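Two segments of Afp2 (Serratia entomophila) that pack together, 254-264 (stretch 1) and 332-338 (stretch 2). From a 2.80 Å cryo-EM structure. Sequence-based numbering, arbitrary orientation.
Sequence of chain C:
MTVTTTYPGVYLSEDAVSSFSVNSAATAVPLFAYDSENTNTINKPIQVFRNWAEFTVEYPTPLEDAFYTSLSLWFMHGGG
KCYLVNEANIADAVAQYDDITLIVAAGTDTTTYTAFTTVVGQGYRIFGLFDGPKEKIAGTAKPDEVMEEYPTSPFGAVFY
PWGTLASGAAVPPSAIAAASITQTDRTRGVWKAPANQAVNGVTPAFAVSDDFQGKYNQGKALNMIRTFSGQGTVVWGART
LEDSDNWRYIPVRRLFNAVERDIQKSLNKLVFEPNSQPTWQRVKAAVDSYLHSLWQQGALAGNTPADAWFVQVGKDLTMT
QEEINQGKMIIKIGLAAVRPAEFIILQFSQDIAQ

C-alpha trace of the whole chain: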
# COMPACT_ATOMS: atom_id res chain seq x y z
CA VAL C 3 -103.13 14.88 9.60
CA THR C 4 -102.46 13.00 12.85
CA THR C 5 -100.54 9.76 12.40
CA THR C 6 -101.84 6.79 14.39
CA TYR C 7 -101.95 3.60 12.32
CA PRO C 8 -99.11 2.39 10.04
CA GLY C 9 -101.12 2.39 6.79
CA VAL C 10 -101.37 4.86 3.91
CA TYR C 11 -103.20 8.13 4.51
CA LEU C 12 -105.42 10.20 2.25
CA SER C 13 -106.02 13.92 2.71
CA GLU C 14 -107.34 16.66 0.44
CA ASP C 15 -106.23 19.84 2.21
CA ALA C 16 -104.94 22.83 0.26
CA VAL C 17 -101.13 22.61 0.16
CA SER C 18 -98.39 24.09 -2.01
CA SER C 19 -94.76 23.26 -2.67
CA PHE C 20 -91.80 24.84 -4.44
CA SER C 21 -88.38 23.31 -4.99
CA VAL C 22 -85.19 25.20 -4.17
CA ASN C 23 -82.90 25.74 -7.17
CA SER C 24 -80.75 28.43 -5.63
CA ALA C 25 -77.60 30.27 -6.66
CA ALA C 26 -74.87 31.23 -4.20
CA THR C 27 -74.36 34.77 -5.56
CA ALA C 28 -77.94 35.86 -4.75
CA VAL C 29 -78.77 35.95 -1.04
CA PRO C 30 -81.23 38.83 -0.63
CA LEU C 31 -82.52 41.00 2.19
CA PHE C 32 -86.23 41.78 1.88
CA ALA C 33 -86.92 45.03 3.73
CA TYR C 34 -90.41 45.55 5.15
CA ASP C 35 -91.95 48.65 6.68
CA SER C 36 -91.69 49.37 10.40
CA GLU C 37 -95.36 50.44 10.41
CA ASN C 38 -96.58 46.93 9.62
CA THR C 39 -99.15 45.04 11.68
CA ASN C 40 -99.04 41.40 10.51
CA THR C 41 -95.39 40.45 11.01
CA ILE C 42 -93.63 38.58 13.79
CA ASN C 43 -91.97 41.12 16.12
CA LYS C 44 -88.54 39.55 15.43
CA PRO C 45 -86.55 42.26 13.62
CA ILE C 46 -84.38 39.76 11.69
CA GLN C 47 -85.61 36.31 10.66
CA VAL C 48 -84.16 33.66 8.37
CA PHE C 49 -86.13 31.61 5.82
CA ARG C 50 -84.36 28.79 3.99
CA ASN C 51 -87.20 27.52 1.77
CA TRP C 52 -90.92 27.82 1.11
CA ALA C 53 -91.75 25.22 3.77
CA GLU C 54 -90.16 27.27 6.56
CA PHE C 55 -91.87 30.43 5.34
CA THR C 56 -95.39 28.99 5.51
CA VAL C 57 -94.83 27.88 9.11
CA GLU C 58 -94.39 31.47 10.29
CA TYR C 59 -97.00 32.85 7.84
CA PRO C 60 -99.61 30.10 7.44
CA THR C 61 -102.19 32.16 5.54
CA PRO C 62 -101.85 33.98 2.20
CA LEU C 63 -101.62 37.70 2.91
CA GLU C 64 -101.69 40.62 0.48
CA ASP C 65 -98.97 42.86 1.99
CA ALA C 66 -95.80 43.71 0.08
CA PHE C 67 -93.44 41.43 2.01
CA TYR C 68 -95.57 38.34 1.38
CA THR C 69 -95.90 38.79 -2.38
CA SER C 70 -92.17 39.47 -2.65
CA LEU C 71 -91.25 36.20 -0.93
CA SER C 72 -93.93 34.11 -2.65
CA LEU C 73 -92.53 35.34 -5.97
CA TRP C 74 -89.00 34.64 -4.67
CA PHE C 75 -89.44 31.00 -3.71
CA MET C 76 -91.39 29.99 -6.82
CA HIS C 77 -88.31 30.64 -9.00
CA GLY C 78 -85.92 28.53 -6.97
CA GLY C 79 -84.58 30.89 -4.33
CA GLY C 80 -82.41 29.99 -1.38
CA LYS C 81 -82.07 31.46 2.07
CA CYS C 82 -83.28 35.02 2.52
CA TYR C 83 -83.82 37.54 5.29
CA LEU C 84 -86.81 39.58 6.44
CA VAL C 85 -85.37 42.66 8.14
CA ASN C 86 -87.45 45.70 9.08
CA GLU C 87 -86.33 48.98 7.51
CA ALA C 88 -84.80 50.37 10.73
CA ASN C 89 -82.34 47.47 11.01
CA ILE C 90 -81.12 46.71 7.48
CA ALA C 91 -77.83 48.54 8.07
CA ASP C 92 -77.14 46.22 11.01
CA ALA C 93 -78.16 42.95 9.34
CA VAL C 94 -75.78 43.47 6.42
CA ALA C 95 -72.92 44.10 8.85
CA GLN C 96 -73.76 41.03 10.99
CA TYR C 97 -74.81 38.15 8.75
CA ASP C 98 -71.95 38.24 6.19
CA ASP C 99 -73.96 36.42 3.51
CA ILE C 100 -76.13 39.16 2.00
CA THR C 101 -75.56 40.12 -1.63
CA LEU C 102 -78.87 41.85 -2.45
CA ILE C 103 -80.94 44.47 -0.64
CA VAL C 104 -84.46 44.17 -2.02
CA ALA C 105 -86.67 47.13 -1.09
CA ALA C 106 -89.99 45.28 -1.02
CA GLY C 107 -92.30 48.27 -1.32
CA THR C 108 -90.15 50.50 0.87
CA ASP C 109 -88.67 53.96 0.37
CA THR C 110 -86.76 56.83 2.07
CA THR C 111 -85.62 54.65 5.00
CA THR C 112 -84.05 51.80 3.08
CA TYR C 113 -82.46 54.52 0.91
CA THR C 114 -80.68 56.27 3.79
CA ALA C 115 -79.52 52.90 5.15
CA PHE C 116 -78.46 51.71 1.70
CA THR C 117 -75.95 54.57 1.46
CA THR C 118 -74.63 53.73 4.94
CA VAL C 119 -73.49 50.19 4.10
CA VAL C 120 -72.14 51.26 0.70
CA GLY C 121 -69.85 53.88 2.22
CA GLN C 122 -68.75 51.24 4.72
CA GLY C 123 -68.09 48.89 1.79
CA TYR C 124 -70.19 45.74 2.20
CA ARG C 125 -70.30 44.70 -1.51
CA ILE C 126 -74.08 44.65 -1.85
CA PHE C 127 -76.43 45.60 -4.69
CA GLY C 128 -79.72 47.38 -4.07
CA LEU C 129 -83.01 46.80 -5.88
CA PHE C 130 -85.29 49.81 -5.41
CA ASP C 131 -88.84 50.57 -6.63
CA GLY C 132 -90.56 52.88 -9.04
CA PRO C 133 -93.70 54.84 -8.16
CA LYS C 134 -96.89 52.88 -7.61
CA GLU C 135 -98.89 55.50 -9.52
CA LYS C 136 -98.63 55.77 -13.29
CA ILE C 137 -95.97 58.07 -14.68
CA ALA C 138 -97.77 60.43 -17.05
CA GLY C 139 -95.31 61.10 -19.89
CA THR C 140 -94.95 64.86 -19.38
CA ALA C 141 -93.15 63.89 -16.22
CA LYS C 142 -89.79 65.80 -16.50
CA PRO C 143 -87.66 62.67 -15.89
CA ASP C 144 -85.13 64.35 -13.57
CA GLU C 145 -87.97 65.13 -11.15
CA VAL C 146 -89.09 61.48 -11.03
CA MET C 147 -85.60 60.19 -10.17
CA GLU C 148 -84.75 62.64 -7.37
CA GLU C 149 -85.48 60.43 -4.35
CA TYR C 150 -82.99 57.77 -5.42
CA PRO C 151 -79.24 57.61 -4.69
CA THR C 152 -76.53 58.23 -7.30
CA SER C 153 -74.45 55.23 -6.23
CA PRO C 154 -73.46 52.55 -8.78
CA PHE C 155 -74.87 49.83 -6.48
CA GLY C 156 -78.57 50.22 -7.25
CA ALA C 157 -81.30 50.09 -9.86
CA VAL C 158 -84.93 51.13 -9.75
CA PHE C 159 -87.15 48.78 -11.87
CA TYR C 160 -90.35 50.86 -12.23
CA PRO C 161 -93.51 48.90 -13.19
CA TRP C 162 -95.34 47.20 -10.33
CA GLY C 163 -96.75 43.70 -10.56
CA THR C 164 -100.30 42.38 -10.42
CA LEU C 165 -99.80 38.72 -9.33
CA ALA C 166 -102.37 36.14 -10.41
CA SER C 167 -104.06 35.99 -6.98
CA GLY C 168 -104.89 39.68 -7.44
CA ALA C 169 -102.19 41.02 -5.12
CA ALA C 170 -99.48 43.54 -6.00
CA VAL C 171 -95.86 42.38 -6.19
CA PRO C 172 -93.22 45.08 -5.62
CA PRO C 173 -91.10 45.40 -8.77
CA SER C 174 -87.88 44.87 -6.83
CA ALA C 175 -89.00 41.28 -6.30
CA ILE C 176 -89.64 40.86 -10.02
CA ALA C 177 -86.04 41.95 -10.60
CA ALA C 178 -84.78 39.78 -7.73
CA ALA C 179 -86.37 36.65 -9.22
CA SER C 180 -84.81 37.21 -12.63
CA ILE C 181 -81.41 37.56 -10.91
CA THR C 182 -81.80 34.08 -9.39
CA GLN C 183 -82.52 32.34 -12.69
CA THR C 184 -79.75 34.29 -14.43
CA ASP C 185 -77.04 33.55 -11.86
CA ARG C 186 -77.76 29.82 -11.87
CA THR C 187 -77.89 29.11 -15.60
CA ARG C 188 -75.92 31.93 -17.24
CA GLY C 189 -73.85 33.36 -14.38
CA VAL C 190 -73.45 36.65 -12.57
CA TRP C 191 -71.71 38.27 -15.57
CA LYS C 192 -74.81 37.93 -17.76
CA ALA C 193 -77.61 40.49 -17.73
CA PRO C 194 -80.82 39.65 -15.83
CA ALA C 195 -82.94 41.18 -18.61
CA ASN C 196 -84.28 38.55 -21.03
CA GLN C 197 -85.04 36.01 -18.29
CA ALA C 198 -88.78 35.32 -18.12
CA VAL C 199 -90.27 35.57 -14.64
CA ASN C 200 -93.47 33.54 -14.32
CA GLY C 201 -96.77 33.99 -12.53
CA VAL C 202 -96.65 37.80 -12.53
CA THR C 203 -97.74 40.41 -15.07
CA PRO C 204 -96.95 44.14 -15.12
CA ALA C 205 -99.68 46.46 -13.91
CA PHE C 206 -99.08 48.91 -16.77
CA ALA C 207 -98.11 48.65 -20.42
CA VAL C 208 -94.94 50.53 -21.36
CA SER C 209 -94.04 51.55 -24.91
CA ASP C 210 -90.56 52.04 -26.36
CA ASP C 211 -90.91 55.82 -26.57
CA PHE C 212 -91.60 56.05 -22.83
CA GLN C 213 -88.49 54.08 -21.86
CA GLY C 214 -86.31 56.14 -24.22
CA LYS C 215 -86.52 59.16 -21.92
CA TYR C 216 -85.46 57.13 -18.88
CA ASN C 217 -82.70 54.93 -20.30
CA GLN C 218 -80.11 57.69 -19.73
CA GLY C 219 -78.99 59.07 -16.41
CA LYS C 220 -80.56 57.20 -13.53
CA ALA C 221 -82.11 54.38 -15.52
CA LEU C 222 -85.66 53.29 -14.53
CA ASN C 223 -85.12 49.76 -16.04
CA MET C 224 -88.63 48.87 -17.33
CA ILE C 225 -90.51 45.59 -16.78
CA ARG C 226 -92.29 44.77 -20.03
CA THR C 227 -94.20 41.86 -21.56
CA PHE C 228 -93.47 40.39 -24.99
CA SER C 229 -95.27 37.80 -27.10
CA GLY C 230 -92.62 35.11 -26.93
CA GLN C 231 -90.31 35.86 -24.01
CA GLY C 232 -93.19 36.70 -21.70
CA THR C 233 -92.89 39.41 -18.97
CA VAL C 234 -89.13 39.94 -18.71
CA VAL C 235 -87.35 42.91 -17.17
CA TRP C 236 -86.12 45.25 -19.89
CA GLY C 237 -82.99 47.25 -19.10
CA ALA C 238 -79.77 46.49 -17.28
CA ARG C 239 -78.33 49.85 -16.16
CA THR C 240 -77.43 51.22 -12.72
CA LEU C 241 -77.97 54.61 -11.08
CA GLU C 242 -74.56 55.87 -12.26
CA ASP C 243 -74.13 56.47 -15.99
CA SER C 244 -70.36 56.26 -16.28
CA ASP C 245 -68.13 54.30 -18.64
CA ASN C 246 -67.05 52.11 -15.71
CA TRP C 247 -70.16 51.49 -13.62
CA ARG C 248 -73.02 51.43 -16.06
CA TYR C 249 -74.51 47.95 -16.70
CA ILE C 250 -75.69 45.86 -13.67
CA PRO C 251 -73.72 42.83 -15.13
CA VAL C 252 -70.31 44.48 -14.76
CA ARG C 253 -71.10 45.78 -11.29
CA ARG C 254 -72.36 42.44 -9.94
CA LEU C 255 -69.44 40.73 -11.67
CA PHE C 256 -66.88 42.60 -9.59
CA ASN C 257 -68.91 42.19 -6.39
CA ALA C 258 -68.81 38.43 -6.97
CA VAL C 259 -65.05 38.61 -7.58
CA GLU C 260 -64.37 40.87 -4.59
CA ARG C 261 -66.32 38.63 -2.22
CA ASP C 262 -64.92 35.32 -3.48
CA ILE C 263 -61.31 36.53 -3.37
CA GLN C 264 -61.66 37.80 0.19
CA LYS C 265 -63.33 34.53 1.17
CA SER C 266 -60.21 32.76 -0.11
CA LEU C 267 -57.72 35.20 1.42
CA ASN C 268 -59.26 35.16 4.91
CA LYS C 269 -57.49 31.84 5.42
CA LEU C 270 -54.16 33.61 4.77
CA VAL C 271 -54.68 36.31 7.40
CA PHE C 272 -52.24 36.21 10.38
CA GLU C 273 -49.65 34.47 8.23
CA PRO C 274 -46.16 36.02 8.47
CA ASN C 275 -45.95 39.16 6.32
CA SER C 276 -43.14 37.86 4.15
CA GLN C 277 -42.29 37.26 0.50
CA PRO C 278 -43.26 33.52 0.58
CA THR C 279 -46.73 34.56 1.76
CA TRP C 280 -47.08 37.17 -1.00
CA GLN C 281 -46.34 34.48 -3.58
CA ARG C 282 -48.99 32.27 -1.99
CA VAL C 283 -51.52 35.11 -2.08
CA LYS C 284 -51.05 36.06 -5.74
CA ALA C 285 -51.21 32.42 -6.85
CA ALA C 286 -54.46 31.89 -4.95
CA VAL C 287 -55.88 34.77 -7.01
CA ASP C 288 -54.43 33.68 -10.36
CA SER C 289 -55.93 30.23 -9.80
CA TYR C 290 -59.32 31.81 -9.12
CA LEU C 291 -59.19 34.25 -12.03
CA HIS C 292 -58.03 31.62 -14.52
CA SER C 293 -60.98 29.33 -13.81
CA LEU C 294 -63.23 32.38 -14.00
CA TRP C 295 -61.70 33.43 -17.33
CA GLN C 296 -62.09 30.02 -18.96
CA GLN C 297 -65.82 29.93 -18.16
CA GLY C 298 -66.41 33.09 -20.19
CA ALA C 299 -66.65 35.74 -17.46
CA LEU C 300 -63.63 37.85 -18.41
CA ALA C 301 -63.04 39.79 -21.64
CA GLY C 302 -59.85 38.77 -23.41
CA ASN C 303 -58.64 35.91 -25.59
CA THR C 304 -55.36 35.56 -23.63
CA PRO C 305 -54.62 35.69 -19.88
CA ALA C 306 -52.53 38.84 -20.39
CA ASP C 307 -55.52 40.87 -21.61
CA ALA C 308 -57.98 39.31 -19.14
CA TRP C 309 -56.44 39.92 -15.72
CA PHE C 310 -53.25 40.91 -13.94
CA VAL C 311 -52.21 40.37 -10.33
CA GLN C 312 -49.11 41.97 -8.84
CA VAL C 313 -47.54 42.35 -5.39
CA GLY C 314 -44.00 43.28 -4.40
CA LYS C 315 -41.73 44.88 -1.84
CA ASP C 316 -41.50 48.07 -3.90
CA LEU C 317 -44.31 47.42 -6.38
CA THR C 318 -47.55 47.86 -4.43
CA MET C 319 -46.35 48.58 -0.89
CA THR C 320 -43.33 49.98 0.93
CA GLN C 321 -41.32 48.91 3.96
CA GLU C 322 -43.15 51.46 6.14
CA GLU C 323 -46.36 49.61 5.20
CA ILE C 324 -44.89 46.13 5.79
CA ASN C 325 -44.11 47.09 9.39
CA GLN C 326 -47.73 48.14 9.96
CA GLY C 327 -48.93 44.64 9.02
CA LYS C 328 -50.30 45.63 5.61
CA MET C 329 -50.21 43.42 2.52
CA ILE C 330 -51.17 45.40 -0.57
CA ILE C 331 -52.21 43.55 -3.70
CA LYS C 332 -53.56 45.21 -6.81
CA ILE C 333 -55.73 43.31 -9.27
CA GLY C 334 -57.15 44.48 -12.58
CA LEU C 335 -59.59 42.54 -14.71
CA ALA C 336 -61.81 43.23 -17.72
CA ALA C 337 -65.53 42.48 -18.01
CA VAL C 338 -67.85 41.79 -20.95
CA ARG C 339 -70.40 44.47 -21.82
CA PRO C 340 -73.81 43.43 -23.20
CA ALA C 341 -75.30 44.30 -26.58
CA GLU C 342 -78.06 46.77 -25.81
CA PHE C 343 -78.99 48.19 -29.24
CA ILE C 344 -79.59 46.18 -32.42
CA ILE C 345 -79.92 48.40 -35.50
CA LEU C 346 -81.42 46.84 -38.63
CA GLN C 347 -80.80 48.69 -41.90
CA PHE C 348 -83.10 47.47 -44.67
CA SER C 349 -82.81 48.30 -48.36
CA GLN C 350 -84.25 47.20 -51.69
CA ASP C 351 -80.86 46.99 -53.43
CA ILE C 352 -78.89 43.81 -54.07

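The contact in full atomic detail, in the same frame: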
# COMPACT_ATOMS: atom_id res chain seq x y z
N ARG C 254 -72.22 43.70 -10.66
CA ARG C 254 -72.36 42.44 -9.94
C ARG C 254 -71.27 41.43 -10.27
O ARG C 254 -71.08 40.49 -9.49
CB ARG C 254 -73.72 41.80 -10.24
CG ARG C 254 -74.88 42.43 -9.52
CD ARG C 254 -76.16 41.72 -9.88
NE ARG C 254 -76.08 40.28 -9.64
CZ ARG C 254 -76.27 39.70 -8.46
NH1 ARG C 254 -76.54 40.42 -7.38
NH2 ARG C 254 -76.18 38.38 -8.36
N LEU C 255 -70.59 41.59 -11.40
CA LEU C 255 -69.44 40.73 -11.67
C LEU C 255 -68.30 41.03 -10.71
O LEU C 255 -67.70 40.10 -10.17
CB LEU C 255 -69.00 40.88 -13.13
CG LEU C 255 -67.96 39.95 -13.78
CD1 LEU C 255 -66.52 40.41 -13.62
CD2 LEU C 255 -68.11 38.55 -13.22
N PHE C 256 -68.00 42.31 -10.47
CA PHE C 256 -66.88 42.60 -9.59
C PHE C 256 -67.23 42.33 -8.13
O PHE C 256 -66.35 41.95 -7.36
CB PHE C 256 -66.37 44.04 -9.69
CG PHE C 256 -65.59 44.37 -10.95
CD1 PHE C 256 -65.66 43.59 -12.10
CD2 PHE C 256 -64.65 45.38 -10.92
CE1 PHE C 256 -64.93 43.92 -13.22
CE2 PHE C 256 -63.90 45.69 -12.02
CZ PHE C 256 -64.03 44.95 -13.17
N ASN C 257 -68.50 42.51 -7.75
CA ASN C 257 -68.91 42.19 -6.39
C ASN C 257 -68.82 40.69 -6.12
O ASN C 257 -68.55 40.29 -4.99
CB ASN C 257 -70.33 42.67 -6.13
CG ASN C 257 -70.44 44.17 -6.11
OD1 ASN C 257 -69.55 44.86 -5.61
ND2 ASN C 257 -71.53 44.70 -6.64
N ALA C 258 -69.02 39.86 -7.14
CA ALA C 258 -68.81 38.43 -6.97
C ALA C 258 -67.33 38.10 -6.89
O ALA C 258 -66.93 37.18 -6.17
CB ALA C 258 -69.46 37.67 -8.12
N VAL C 259 -66.49 38.84 -7.62
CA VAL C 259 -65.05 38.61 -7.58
C VAL C 259 -64.46 39.11 -6.27
O VAL C 259 -63.63 38.44 -5.65
CB VAL C 259 -64.39 39.28 -8.80
CG1 VAL C 259 -62.89 39.22 -8.71
CG2 VAL C 259 -64.83 38.61 -10.06
N GLU C 260 -64.91 40.28 -5.81
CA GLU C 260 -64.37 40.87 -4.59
C GLU C 260 -64.77 40.09 -3.35
O GLU C 260 -64.01 40.04 -2.38
CB GLU C 260 -64.83 42.33 -4.48
CG GLU C 260 -64.10 43.22 -5.45
CD GLU C 260 -64.68 44.59 -5.62
OE1 GLU C 260 -65.79 44.85 -5.10
OE2 GLU C 260 -64.05 45.42 -6.29
N ARG C 261 -65.93 39.44 -3.37
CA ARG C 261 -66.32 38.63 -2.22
C ARG C 261 -65.64 37.27 -2.24
O ARG C 261 -65.23 36.77 -1.20
CB ARG C 261 -67.84 38.47 -2.17
CG ARG C 261 -68.58 39.74 -1.79
CD ARG C 261 -70.08 39.55 -1.89
NE ARG C 261 -70.59 38.61 -0.89
CZ ARG C 261 -71.00 38.97 0.32
NH1 ARG C 261 -70.99 40.25 0.68
NH2 ARG C 261 -71.44 38.06 1.17
N ASP C 262 -65.51 36.66 -3.42
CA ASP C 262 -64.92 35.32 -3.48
C ASP C 262 -63.41 35.34 -3.33
O ASP C 262 -62.84 34.32 -2.92
CB ASP C 262 -65.29 34.64 -4.79
CG ASP C 262 -66.75 34.25 -4.85
OD1 ASP C 262 -67.34 33.99 -3.78
OD2 ASP C 262 -67.31 34.20 -5.96
N ILE C 263 -62.74 36.44 -3.65
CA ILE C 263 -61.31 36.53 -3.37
C ILE C 263 -61.07 36.75 -1.89
O ILE C 263 -60.18 36.11 -1.30
CB ILE C 263 -60.66 37.63 -4.25
CG1 ILE C 263 -60.58 37.15 -5.69
CG2 ILE C 263 -59.28 38.00 -3.75
CD1 ILE C 263 -60.02 38.18 -6.63
N GLN C 264 -61.87 37.59 -1.24
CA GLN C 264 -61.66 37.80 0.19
C GLN C 264 -62.15 36.63 1.02
O GLN C 264 -61.73 36.49 2.17
CB GLN C 264 -62.33 39.09 0.68
CG GLN C 264 -63.83 39.05 0.76
CD GLN C 264 -64.40 40.33 1.32
OE1 GLN C 264 -63.67 41.24 1.69
NE2 GLN C 264 -65.72 40.41 1.39
N LYS C 332 -52.67 44.49 -5.91
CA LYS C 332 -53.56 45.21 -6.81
C LYS C 332 -53.88 44.34 -8.01
O LYS C 332 -52.99 43.74 -8.63
CB LYS C 332 -53.01 46.58 -7.22
CG LYS C 332 -51.71 46.64 -7.96
CD LYS C 332 -51.46 48.09 -8.31
CE LYS C 332 -51.19 48.91 -7.06
NZ LYS C 332 -50.85 50.32 -7.38
N ILE C 333 -55.17 44.25 -8.31
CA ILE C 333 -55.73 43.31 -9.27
C ILE C 333 -56.54 44.11 -10.27
O ILE C 333 -57.35 44.95 -9.88
CB ILE C 333 -56.60 42.25 -8.57
CG1 ILE C 333 -55.78 41.48 -7.55
CG2 ILE C 333 -57.22 41.30 -9.57
CD1 ILE C 333 -56.58 40.71 -6.56
N GLY C 334 -56.33 43.87 -11.55
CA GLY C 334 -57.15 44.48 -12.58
C GLY C 334 -57.68 43.41 -13.50
O GLY C 334 -56.98 42.46 -13.83
N LEU C 335 -58.94 43.56 -13.91
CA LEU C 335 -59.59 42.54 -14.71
C LEU C 335 -60.71 43.17 -15.53
O LEU C 335 -61.34 44.12 -15.08
CB LEU C 335 -60.10 41.40 -13.82
CG LEU C 335 -61.08 41.62 -12.67
CD1 LEU C 335 -62.50 41.35 -13.08
CD2 LEU C 335 -60.69 40.77 -11.48
N ALA C 336 -60.93 42.63 -16.73
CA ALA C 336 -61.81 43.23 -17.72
C ALA C 336 -63.09 42.42 -17.85
O ALA C 336 -63.05 41.18 -17.90
CB ALA C 336 -61.12 43.33 -19.08
N ALA C 337 -64.22 43.11 -17.94
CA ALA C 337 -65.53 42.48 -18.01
C ALA C 337 -66.13 42.62 -19.41
O ALA C 337 -65.68 43.42 -20.23
CB ALA C 337 -66.47 43.08 -16.97
N VAL C 338 -67.17 41.82 -19.66
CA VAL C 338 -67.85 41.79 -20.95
C VAL C 338 -69.09 42.67 -20.86
O VAL C 338 -69.91 42.51 -19.95
CB VAL C 338 -68.24 40.36 -21.34
CG1 VAL C 338 -68.95 40.34 -22.68
CG2 VAL C 338 -67.02 39.46 -21.36

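Leu 335 is the centre of this contact. It loses 78 Å² to the helix, more than any other residue on either side, and it touches three helical residues: Leu 255, Phe 256 and Val 259. Its CA-to-CB bond points toward the helix, and chi1 at 58° (p) with chi2 at 96°, between wells, sets the two methyls against different partners. CD1 lies 3.5 Å from CE1 of Phe 256 and 4.2 Å from CD1 of Leu 255, while CD2 lies 3.9 Å from CG1 of Val 259. One branched side chain thus fits among residues spaced one and then three apart along the helix, a spacing that keeps them on the same side of it.

Phe 256 covers the next largest area, 52 Å², and reaches the contact differently. Its CA-to-CB bond points sideways, but with chi1 at -73° (m) the end of the ring comes nearer to the strand. Besides meeting the Leu 335 side chain, the ring places CZ 3.4 Å from the backbone O of Leu 335. That oxygen approaches obliquely, and no hydrogen bond is made. CE1 also lies 4.1 Å from CB of Ala 337. A long, flat side chain at the margin of the helix face can therefore reach both the side chain and the backbone opposite.

Ala 337 comes third, with 35 Å² of the whole residue covered by the helix. Two residues beyond Leu 335, it again points toward the helix, and its CB sits 4.3 Å from CD1 of Leu 255 as well as near the Phe 256 ring. Here the backbones come close, with CA of Leu 255 and CA of Ala 337 7.7 Å apart, and the small side chain suits the short gap.

At the other end, the larger Ile 333 and Ile 263 meet through their CD1 atoms at 4.3 Å. The pairings run in opposite senses along the two segments, consistent with the 147° between the helix and strand directions.

The rules of the pattern are simple. On stretch 2, Ile 333, Leu 335 and Ala 337 point toward the helix, while Gly 334 and Ala 336 between them contribute essentially nothing. On the helix, Leu 255, Val 259 and Ile 263 recur every four residues, and all point toward the strand. No hydrogen bond crosses between the stretches; the helix satisfies its backbone internally, as in Val 259 N to Leu 255 O at 3.1 Å, and the side chains meet through apolar packing.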